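Local coordinates for protein disulfide isomerase (Pseudomonas aeruginosa, PDB 4N30) that probably makes or rearranges disulfide bonds in other proteins, as a DsbA-type oxidoreductase of the thioredoxin family, at residues C66-L76 / T181-R189; H98-V109 / I128-L139. One frame throughout, in Å; residues are numbered along the deposited sequence. Where two conformers were deposited one is given.

Contact 1 of 2, residues C66-L76 / T181-R189; sequences CPFCKVYTPRL and TATPTLVIR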
loop_
_atom_site.group_PDB
_atom_site.type_symbol
_atom_site.label_atom_id
_atom_site.label_comp_id
_atom_site.label_asym_id
_atom_site.label_seq_id
_atom_site.Cartn_x
_atom_site.Cartn_y
_atom_site.Cartn_z
ATOM N N CYS A 66 2.536 10.203 4.769
ATOM C CA CYS A 66 2.232 11.156 3.668
ATOM C C CYS A 66 0.789 11.570 3.721
ATOM O O CYS A 66 -0.167 10.786 3.794
ATOM C CB CYS A 66 2.526 10.401 2.354
ATOM S SG CYS A 66 1.837 11.288 0.915
ATOM N N PRO A 67 0.589 12.911 3.773
ATOM C CA PRO A 67 -0.791 13.424 3.931
ATOM C C PRO A 67 -1.641 13.129 2.723
ATOM O O PRO A 67 -2.884 13.100 2.882
ATOM C CB PRO A 67 -0.540 14.963 4.129
ATOM C CG PRO A 67 0.737 15.222 3.426
ATOM C CD PRO A 67 1.606 13.979 3.674
ATOM N N PHE A 68 -1.028 13.022 1.576
ATOM C CA PHE A 68 -1.804 12.626 0.374
ATOM C C PHE A 68 -2.285 11.189 0.464
ATOM O O PHE A 68 -3.441 10.869 0.187
ATOM C CB PHE A 68 -0.927 12.868 -0.885
ATOM C CG PHE A 68 -0.491 14.292 -1.092
ATOM C CD1 PHE A 68 -1.419 15.279 -1.531
ATOM C CD2 PHE A 68 0.868 14.621 -0.933
ATOM C CE1 PHE A 68 -0.940 16.616 -1.745
ATOM C CE2 PHE A 68 1.332 15.918 -1.211
ATOM C CZ PHE A 68 0.449 16.895 -1.606
ATOM N N CYS A 69 -1.365 10.343 0.872
ATOM C CA CYS A 69 -1.755 8.935 1.056
ATOM C C CYS A 69 -2.823 8.786 2.132
ATOM O O CYS A 69 -3.695 7.912 1.971
ATOM C CB CYS A 69 -0.524 8.128 1.408
ATOM S SG CYS A 69 0.680 7.980 0.078
ATOM N N LYS A 70 -2.738 9.589 3.205
ATOM C CA LYS A 70 -3.745 9.479 4.189
ATOM C C LYS A 70 -5.180 9.785 3.685
ATOM O O LYS A 70 -6.110 9.058 3.974
ATOM C CB LYS A 70 -3.364 10.417 5.393
ATOM C CG LYS A 70 -4.457 10.433 6.479
ATOM C CD LYS A 70 -4.033 11.218 7.705
ATOM C CE LYS A 70 -5.115 11.154 8.719
ATOM N NZ LYS A 70 -4.812 11.683 10.100
ATOM N N VAL A 71 -5.331 10.826 2.892
ATOM C CA VAL A 71 -6.708 11.091 2.427
ATOM C C VAL A 71 -7.070 10.194 1.228
ATOM O O VAL A 71 -8.208 9.879 0.982
ATOM C CB VAL A 71 -6.914 12.588 2.130
ATOM C CG1 VAL A 71 -5.937 13.045 1.060
ATOM C CG2 VAL A 71 -8.340 12.912 1.707
ATOM N N TYR A 72 -6.083 9.793 0.445
ATOM C CA TYR A 72 -6.409 9.079 -0.791
ATOM C C TYR A 72 -6.664 7.632 -0.555
ATOM O O TYR A 72 -7.555 7.045 -1.256
ATOM C CB TYR A 72 -5.181 9.205 -1.775
ATOM C CG TYR A 72 -5.449 8.661 -3.119
ATOM C CD1 TYR A 72 -6.466 9.245 -3.953
ATOM C CD2 TYR A 72 -4.710 7.631 -3.619
ATOM C CE1 TYR A 72 -6.714 8.724 -5.216
ATOM C CE2 TYR A 72 -4.928 7.163 -4.929
ATOM C CZ TYR A 72 -5.935 7.741 -5.696
ATOM O OH TYR A 72 -6.119 7.169 -6.970
ATOM N N THR A 73 -5.960 6.986 0.397
ATOM C CA THR A 73 -6.082 5.536 0.470
ATOM C C THR A 73 -7.562 5.064 0.771
ATOM O O THR A 73 -8.029 4.170 0.099
ATOM C CB THR A 73 -5.088 5.007 1.496
ATOM O OG1 THR A 73 -3.732 5.305 1.077
ATOM C CG2 THR A 73 -5.139 3.490 1.604
ATOM N N PRO A 74 -8.270 5.647 1.744
ATOM C CA PRO A 74 -9.641 5.205 1.978
ATOM C C PRO A 74 -10.539 5.433 0.770
ATOM O O PRO A 74 -11.474 4.642 0.473
ATOM C CB PRO A 74 -10.089 5.996 3.193
ATOM C CG PRO A 74 -9.008 6.969 3.542
ATOM C CD PRO A 74 -7.798 6.667 2.727
ATOM N N ARG A 75 -10.282 6.488 0.008
ATOM C CA ARG A 75 -11.141 6.850 -1.145
ATOM C C ARG A 75 -10.850 5.813 -2.242
ATOM O O ARG A 75 -11.798 5.313 -2.903
ATOM C CB ARG A 75 -10.857 8.249 -1.674
ATOM C CG ARG A 75 -11.113 9.323 -0.647
ATOM C CD ARG A 75 -10.800 10.668 -1.212
ATOM N NE ARG A 75 -11.166 11.671 -0.258
ATOM C CZ ARG A 75 -11.038 12.963 -0.502
ATOM N NH1 ARG A 75 -10.590 13.387 -1.699
ATOM N NH2 ARG A 75 -11.374 13.814 0.444
ATOM N N LEU A 76 -9.605 5.407 -2.403
ATOM C CA LEU A 76 -9.295 4.407 -3.361
ATOM C C LEU A 76 -9.864 3.027 -3.003
ATOM O O LEU A 76 -10.377 2.295 -3.879
ATOM C CB LEU A 76 -7.779 4.318 -3.484
ATOM C CG LEU A 76 -7.229 3.380 -4.531
ATOM C CD1 LEU A 76 -7.654 3.833 -5.923
ATOM C CD2 LEU A 76 -5.676 3.480 -4.487
ATOM N N THR A 181 9.175 8.719 -7.366
ATOM C CA THR A 181 9.810 9.543 -6.343
ATOM C C THR A 181 8.838 10.061 -5.313
ATOM O O THR A 181 9.301 10.667 -4.334
ATOM C CB THR A 181 10.537 10.753 -6.990
ATOM O OG1 THR A 181 9.609 11.751 -7.329
ATOM C CG2 THR A 181 11.404 10.414 -8.196
ATOM N N ALA A 182 7.513 10.016 -5.551
ATOM C CA ALA A 182 6.539 10.701 -4.680
ATOM C C ALA A 182 5.378 9.765 -4.431
ATOM O O ALA A 182 5.198 8.804 -5.153
ATOM C CB ALA A 182 6.071 12.046 -5.265
ATOM N N THR A 183 4.593 10.070 -3.388
ATOM C CA THR A 183 3.459 9.236 -3.008
ATOM C C THR A 183 2.198 9.998 -2.900
ATOM O O THR A 183 2.209 11.227 -2.575
ATOM C CB THR A 183 3.683 8.524 -1.650
ATOM O OG1 THR A 183 4.024 9.501 -0.670
ATOM C CG2 THR A 183 4.874 7.521 -1.728
ATOM N N PRO A 184 1.068 9.458 -3.254
ATOM C CA PRO A 184 0.920 8.105 -3.850
ATOM C C PRO A 184 1.273 8.111 -5.312
ATOM O O PRO A 184 1.068 9.136 -6.061
ATOM C CB PRO A 184 -0.601 7.836 -3.687
ATOM C CG PRO A 184 -1.224 9.243 -3.794
ATOM C CD PRO A 184 -0.258 10.123 -3.069
ATOM N N THR A 185 1.846 7.041 -5.782
ATOM C CA THR A 185 2.004 6.823 -7.253
ATOM C C THR A 185 1.392 5.460 -7.508
ATOM O O THR A 185 1.556 4.516 -6.707
ATOM C CB THR A 185 3.460 6.796 -7.658
ATOM O OG1 THR A 185 3.976 8.124 -7.529
ATOM C CG2 THR A 185 3.640 6.387 -9.149
ATOM N N LEU A 186 0.597 5.364 -8.560
ATOM C CA LEU A 186 -0.059 4.092 -8.956
ATOM C C LEU A 186 0.636 3.429 -10.105
ATOM O O LEU A 186 0.985 4.138 -11.033
ATOM C CB LEU A 186 -1.526 4.346 -9.293
ATOM C CG LEU A 186 -2.288 5.177 -8.287
ATOM C CD1 LEU A 186 -3.782 5.250 -8.745
ATOM C CD2 LEU A 186 -2.195 4.590 -6.865
ATOM N N VAL A 187 0.749 2.131 -10.025
ATOM C CA VAL A 187 1.101 1.327 -11.222
ATOM C C VAL A 187 -0.115 0.413 -11.397
ATOM O O VAL A 187 -0.299 -0.474 -10.558
ATOM C CB VAL A 187 2.420 0.565 -11.066
ATOM C CG1 VAL A 187 2.597 -0.353 -12.320
ATOM C CG2 VAL A 187 3.601 1.505 -10.949
ATOM N N ILE A 188 -0.859 0.604 -12.497
ATOM C CA ILE A 188 -2.061 -0.216 -12.711
ATOM C C ILE A 188 -1.666 -1.275 -13.726
ATOM O O ILE A 188 -1.230 -0.946 -14.805
ATOM C CB ILE A 188 -3.221 0.613 -13.232
ATOM C CG1 ILE A 188 -3.511 1.808 -12.300
ATOM C CG2 ILE A 188 -4.440 -0.319 -13.453
ATOM C CD1 ILE A 188 -4.694 2.681 -12.711
ATOM N N ARG A 189 -1.775 -2.552 -13.342
ATOM C CA ARG A 189 -1.384 -3.680 -14.178
ATOM C C ARG A 189 -2.666 -4.363 -14.655
ATOM O O ARG A 189 -3.586 -4.672 -13.881
ATOM C CB ARG A 189 -0.528 -4.594 -13.366
ATOM C CG ARG A 189 -0.100 -5.831 -14.209
ATOM C CD ARG A 189 1.029 -6.599 -13.601
ATOM N NE ARG A 189 2.108 -5.670 -13.238
ATOM C CZ ARG A 189 2.982 -5.065 -14.044
ATOM N NH1 ARG A 189 2.996 -5.285 -15.359
ATOM N NH2 ARG A 189 3.897 -4.231 -13.498
#
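Thr183 and Pro184 face the two thiols of a CxxC pair. Cys66 SG, set anti to its own backbone N (chi1 167°), turns back over the helix start, takes the N-H of Cys69 at 3.3 Å in a nearly straight capping bond (166°), and lies 3.2 Å from Thr183 OG1. Cys69 SG points instead to the carbon side of the same threonine, 3.5 Å from Thr183 CB, and also meets the Pro184 ring. That proline follows a cis peptide bond, the cis-Pro loop of thioredoxin folds, which in relatives lines the peptide-binding surface beside the redox cysteines. Its ring meets two helix residues one turn apart: CD packs on Phe68 CB at 3.6 Å, while CG meets Tyr72 CD2 at 3.8 Å, the two side chains slanting across one another. Leu186 approaches Tyr72 from the opposite direction, with CD1 3.5 Å from the phenol OH and CD2 near the plane of the ring at its edge. The hydroxyl itself is tied to the carbonyl of Ala203. Helix 67-81 thus lies against strand 185-190, which is antiparallel to strands 56-62 and 196-200 on its two sides, while Leu208 of helix 205-216 also touches Leu186.

Contact 2 of 2, residues H98-V109 / I128-L139; sequences HGEAARHQARLV and IFAQSAGNGGGL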
loop_
_atom_site.group_PDB
_atom_site.type_symbol
_atom_site.label_atom_id
_atom_site.label_comp_id
_atom_site.label_asym_id
_atom_site.label_seq_id
_atom_site.Cartn_x
_atom_site.Cartn_y
_atom_site.Cartn_z
ATOM N N HIS A 98 10.279 11.769 5.383
ATOM C CA HIS A 98 9.508 11.337 6.515
ATOM C C HIS A 98 10.241 10.470 7.522
ATOM O O HIS A 98 9.651 10.045 8.538
ATOM C CB HIS A 98 8.175 10.710 6.049
ATOM C CG HIS A 98 7.312 11.624 5.293
ATOM N ND1 HIS A 98 7.042 12.955 5.553
ATOM C CD2 HIS A 98 6.566 11.282 4.206
ATOM C CE1 HIS A 98 6.153 13.411 4.616
ATOM N NE2 HIS A 98 5.876 12.384 3.805
ATOM N N GLY A 99 11.496 10.173 7.216
ATOM C CA GLY A 99 12.459 9.619 8.187
ATOM C C GLY A 99 12.046 8.282 8.810
ATOM O O GLY A 99 11.352 7.445 8.190
ATOM N N GLU A 100 12.468 8.130 10.033
ATOM C CA GLU A 100 12.299 6.892 10.733
ATOM C C GLU A 100 10.839 6.515 10.893
ATOM O O GLU A 100 10.506 5.319 10.841
ATOM C CB GLU A 100 13.050 6.976 12.105
ATOM C CG GLU A 100 12.999 5.668 12.937
ATOM C CD GLU A 100 13.582 4.441 12.195
ATOM O OE1 GLU A 100 14.283 4.526 11.191
ATOM O OE2 GLU A 100 13.238 3.270 12.550
ATOM N N ALA A 101 9.970 7.429 11.171
ATOM C CA ALA A 101 8.578 7.136 11.423
ATOM C C ALA A 101 7.966 6.369 10.285
ATOM O O ALA A 101 7.266 5.385 10.504
ATOM C CB ALA A 101 7.782 8.397 11.626
ATOM N N ALA A 102 8.213 6.786 9.033
ATOM C CA ALA A 102 7.569 6.111 7.906
ATOM C C ALA A 102 8.096 4.688 7.744
ATOM O O ALA A 102 7.384 3.760 7.361
ATOM C CB ALA A 102 7.720 6.959 6.641
ATOM N N ARG A 103 9.418 4.520 7.983
ATOM C CA ARG A 103 10.008 3.134 7.885
ATOM C C ARG A 103 9.465 2.221 9.004
ATOM O O ARG A 103 9.109 1.067 8.731
ATOM C CB ARG A 103 11.541 3.226 7.964
ATOM C CG ARG A 103 12.115 4.089 6.861
ATOM C CD ARG A 103 13.618 4.052 6.784
ATOM N NE ARG A 103 14.276 4.548 7.993
ATOM C CZ ARG A 103 14.838 5.756 8.127
ATOM N NH1 ARG A 103 14.799 6.706 7.165
ATOM N NH2 ARG A 103 15.483 6.000 9.278
ATOM N N HIS A 104 9.458 2.734 10.239
ATOM C CA HIS A 104 8.977 1.905 11.356
ATOM C C HIS A 104 7.506 1.571 11.106
ATOM O O HIS A 104 7.109 0.424 11.394
ATOM C CB HIS A 104 9.041 2.865 12.583
ATOM C CG HIS A 104 8.437 2.286 13.828
ATOM N ND1 HIS A 104 8.833 1.057 14.342
ATOM C CD2 HIS A 104 7.436 2.785 14.583
ATOM C CE1 HIS A 104 8.093 0.849 15.457
ATOM N NE2 HIS A 104 7.226 1.885 15.607
ATOM N N GLN A 105 6.696 2.504 10.575
ATOM C CA GLN A 105 5.288 2.226 10.350
ATOM C C GLN A 105 5.099 1.214 9.228
ATOM O O GLN A 105 4.165 0.354 9.336
ATOM C CB GLN A 105 4.572 3.540 10.098
ATOM C CG GLN A 105 4.498 4.317 11.428
ATOM C CD GLN A 105 4.277 5.822 11.210
ATOM O OE1 GLN A 105 3.729 6.276 10.142
ATOM N NE2 GLN A 105 4.653 6.591 12.166
ATOM N N ALA A 106 5.948 1.209 8.182
ATOM C CA ALA A 106 5.890 0.187 7.178
ATOM C C ALA A 106 6.116 -1.210 7.824
ATOM O O ALA A 106 5.466 -2.189 7.478
ATOM C CB ALA A 106 6.910 0.495 6.070
ATOM N N ARG A 107 7.086 -1.261 8.713
ATOM C CA ARG A 107 7.347 -2.545 9.373
ATOM C C ARG A 107 6.202 -2.949 10.254
ATOM O O ARG A 107 5.876 -4.177 10.300
ATOM C CB ARG A 107 8.649 -2.436 10.155
ATOM C CG ARG A 107 9.945 -2.241 9.352
ATOM C CD ARG A 107 11.208 -2.101 10.177
ATOM N NE ARG A 107 12.238 -1.431 9.459
ATOM C CZ ARG A 107 12.667 -0.169 9.701
ATOM N NH1 ARG A 107 12.333 0.488 10.805
ATOM N NH2 ARG A 107 13.650 0.254 8.925
ATOM N N LEU A 108 5.558 -2.068 10.953
ATOM C CA LEU A 108 4.426 -2.388 11.803
ATOM C C LEU A 108 3.311 -3.002 10.959
ATOM O O LEU A 108 2.730 -4.046 11.361
ATOM C CB LEU A 108 3.854 -1.170 12.515
ATOM C CG LEU A 108 4.701 -0.680 13.631
ATOM C CD1 LEU A 108 4.104 0.628 14.144
ATOM C CD2 LEU A 108 4.802 -1.702 14.744
ATOM N N VAL A 109 3.061 -2.480 9.750
ATOM C CA VAL A 109 1.903 -2.993 9.019
ATOM C C VAL A 109 2.250 -4.428 8.439
ATOM O O VAL A 109 1.382 -5.327 8.380
ATOM C CB VAL A 109 1.299 -2.084 7.932
ATOM C CG1 VAL A 109 0.797 -0.802 8.551
ATOM C CG2 VAL A 109 2.266 -1.824 6.790
ATOM N N ILE A 128 -2.715 3.539 11.815
ATOM C CA ILE A 128 -1.496 4.360 11.737
ATOM C C ILE A 128 -1.848 5.687 11.132
ATOM O O ILE A 128 -1.431 6.771 11.652
ATOM C CB ILE A 128 -0.344 3.648 11.004
ATOM C CG1 ILE A 128 0.105 2.492 11.853
ATOM C CG2 ILE A 128 0.791 4.661 10.729
ATOM C CD1 ILE A 128 1.051 1.563 11.076
ATOM N N PHE A 129 -2.666 5.709 10.082
ATOM C CA PHE A 129 -3.033 7.025 9.523
ATOM C C PHE A 129 -3.834 7.844 10.562
ATOM O O PHE A 129 -3.692 9.075 10.586
ATOM C CB PHE A 129 -3.913 6.846 8.233
ATOM C CG PHE A 129 -3.135 6.661 6.968
ATOM C CD1 PHE A 129 -2.060 7.473 6.654
ATOM C CD2 PHE A 129 -3.536 5.706 6.041
ATOM C CE1 PHE A 129 -1.342 7.313 5.464
ATOM C CE2 PHE A 129 -2.828 5.542 4.839
ATOM C CZ PHE A 129 -1.720 6.358 4.584
ATOM N N ALA A 130 -4.625 7.199 11.383
ATOM C CA ALA A 130 -5.394 7.959 12.421
ATOM C C ALA A 130 -4.513 8.367 13.549
ATOM O O ALA A 130 -4.726 9.472 14.067
ATOM C CB ALA A 130 -6.500 7.042 12.982
ATOM N N GLN A 131 -3.550 7.593 13.961
ATOM C CA GLN A 131 -2.820 7.827 15.199
ATOM C C GLN A 131 -1.531 8.604 15.030
ATOM O O GLN A 131 -1.091 9.204 15.997
ATOM C CB GLN A 131 -2.566 6.462 15.888
ATOM C CG GLN A 131 -3.883 5.819 16.388
ATOM C CD GLN A 131 -3.639 4.505 16.993
ATOM O OE1 GLN A 131 -2.606 4.251 17.606
ATOM N NE2 GLN A 131 -4.630 3.643 16.805
ATOM N N SER A 132 -0.865 8.451 13.895
ATOM C CA SER A 132 0.384 9.212 13.678
ATOM C C SER A 132 0.162 10.724 13.624
ATOM O O SER A 132 -0.856 11.169 13.051
ATOM C CB SER A 132 1.070 8.706 12.402
ATOM O OG SER A 132 2.245 9.482 12.287
ATOM N N ALA A 133 1.136 11.463 14.122
ATOM C CA ALA A 133 1.125 12.864 13.842
ATOM C C ALA A 133 1.223 13.148 12.355
ATOM O O ALA A 133 0.836 14.213 11.906
ATOM C CB ALA A 133 2.295 13.548 14.566
ATOM N N GLY A 134 1.839 12.280 11.567
ATOM C CA GLY A 134 2.027 12.484 10.127
ATOM C C GLY A 134 3.272 13.320 9.903
ATOM O O GLY A 134 3.850 13.909 10.819
ATOM N N ASN A 135 3.696 13.311 8.629
ATOM C CA ASN A 135 4.710 14.262 8.171
ATOM C C ASN A 135 6.050 14.079 8.812
ATOM O O ASN A 135 6.853 15.015 8.895
ATOM C CB ASN A 135 4.247 15.738 8.271
ATOM C CG ASN A 135 2.868 15.883 7.693
ATOM O OD1 ASN A 135 1.875 16.154 8.451
ATOM N ND2 ASN A 135 2.742 15.708 6.442
ATOM N N GLY A 136 6.355 12.890 9.324
ATOM C CA GLY A 136 7.625 12.614 10.000
ATOM C C GLY A 136 7.449 12.625 11.503
ATOM O O GLY A 136 8.352 12.094 12.215
ATOM N N GLY A 137 6.361 13.145 12.026
ATOM C CA GLY A 137 6.157 13.144 13.498
ATOM C C GLY A 137 5.877 11.769 14.041
ATOM O O GLY A 137 6.259 11.468 15.214
ATOM N N GLY A 138 5.268 10.856 13.271
ATOM C CA GLY A 138 5.135 9.459 13.707
ATOM C C GLY A 138 4.108 9.263 14.815
ATOM O O GLY A 138 3.382 10.171 15.307
ATOM N N LEU A 139 4.039 8.001 15.238
ATOM C CA LEU A 139 3.158 7.574 16.343
ATOM C C LEU A 139 3.774 8.095 17.648
ATOM O O LEU A 139 5.007 8.070 17.832
ATOM C CB LEU A 139 3.098 6.056 16.389
ATOM C CG LEU A 139 2.476 5.411 15.149
ATOM C CD1 LEU A 139 2.824 3.924 15.045
ATOM C CD2 LEU A 139 0.977 5.582 15.231
HETATM O O HOH W 1 10.506 10.438 11.638
#
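His98, just ahead of the helix, and Ala101 in its first turn meet a glycine-rich turn: the helical chain 99-131, in the helical domain inserted into the thioredoxin fold of DsbA-type proteins, folds back so that its first turns meet its last turn and what follows. The tight part is mainly apolar, built round the stem of Gln105. Ile128 CD1 presses on Val109 CG1 at 3.5 Å, closer than usual for two carbons, and its CG2 branch meets that stem, the side chains crossing at a slant. One residue before Val109, Leu108 and Leu139 reach toward each other tip to tip, their CD1 atoms 3.6 Å apart. Gln105, with CG beside its backbone N (chi1 -72°), brings CG against both Ile128 CG2 and Leu139 CD1. Ala101 CB lies directly on the glycine backbone, 3.5 Å from Gly138 CA. Ser132 OG accepts from Gly134 N in an ST turn and bonds Glu65, whose carboxylate pins Gly136 N and Gly138 N from behind. Toward His98 the type I' turn Gly134-Gly137 is looser, the imidazole packing obliquely on the Asn135-Gly136 peptide. A water closes this rim, donating to His98 O and to Gly136 O (2.8 Å) and accepting from Ala101 N at 3.1 Å.

How the contacts relate
Contacts 1 and 2 meet at the start of helix 67-81, although their centres are about 15 Å apart. Along the chain, both segments of contact 2 fall between those of contact 1. The probable redox site, the CxxC pair Cys66 and Cys69, has the cis-proline segment of contact 1 as one neighbour and contact 2 as another: His98 NE2 comes within 3.8 Å of Cys66 CA, and Phe129 CZ within 3.6 Å of Cys69 C. Lys70 NZ bonds Phe129 O at 2.9 Å, and Pro67 CD packs 3.5 Å from Asn135 ND2. Contact 1 ties the CxxC helix to the sheet; the pairs bridging to contact 2 tie it to the helical part.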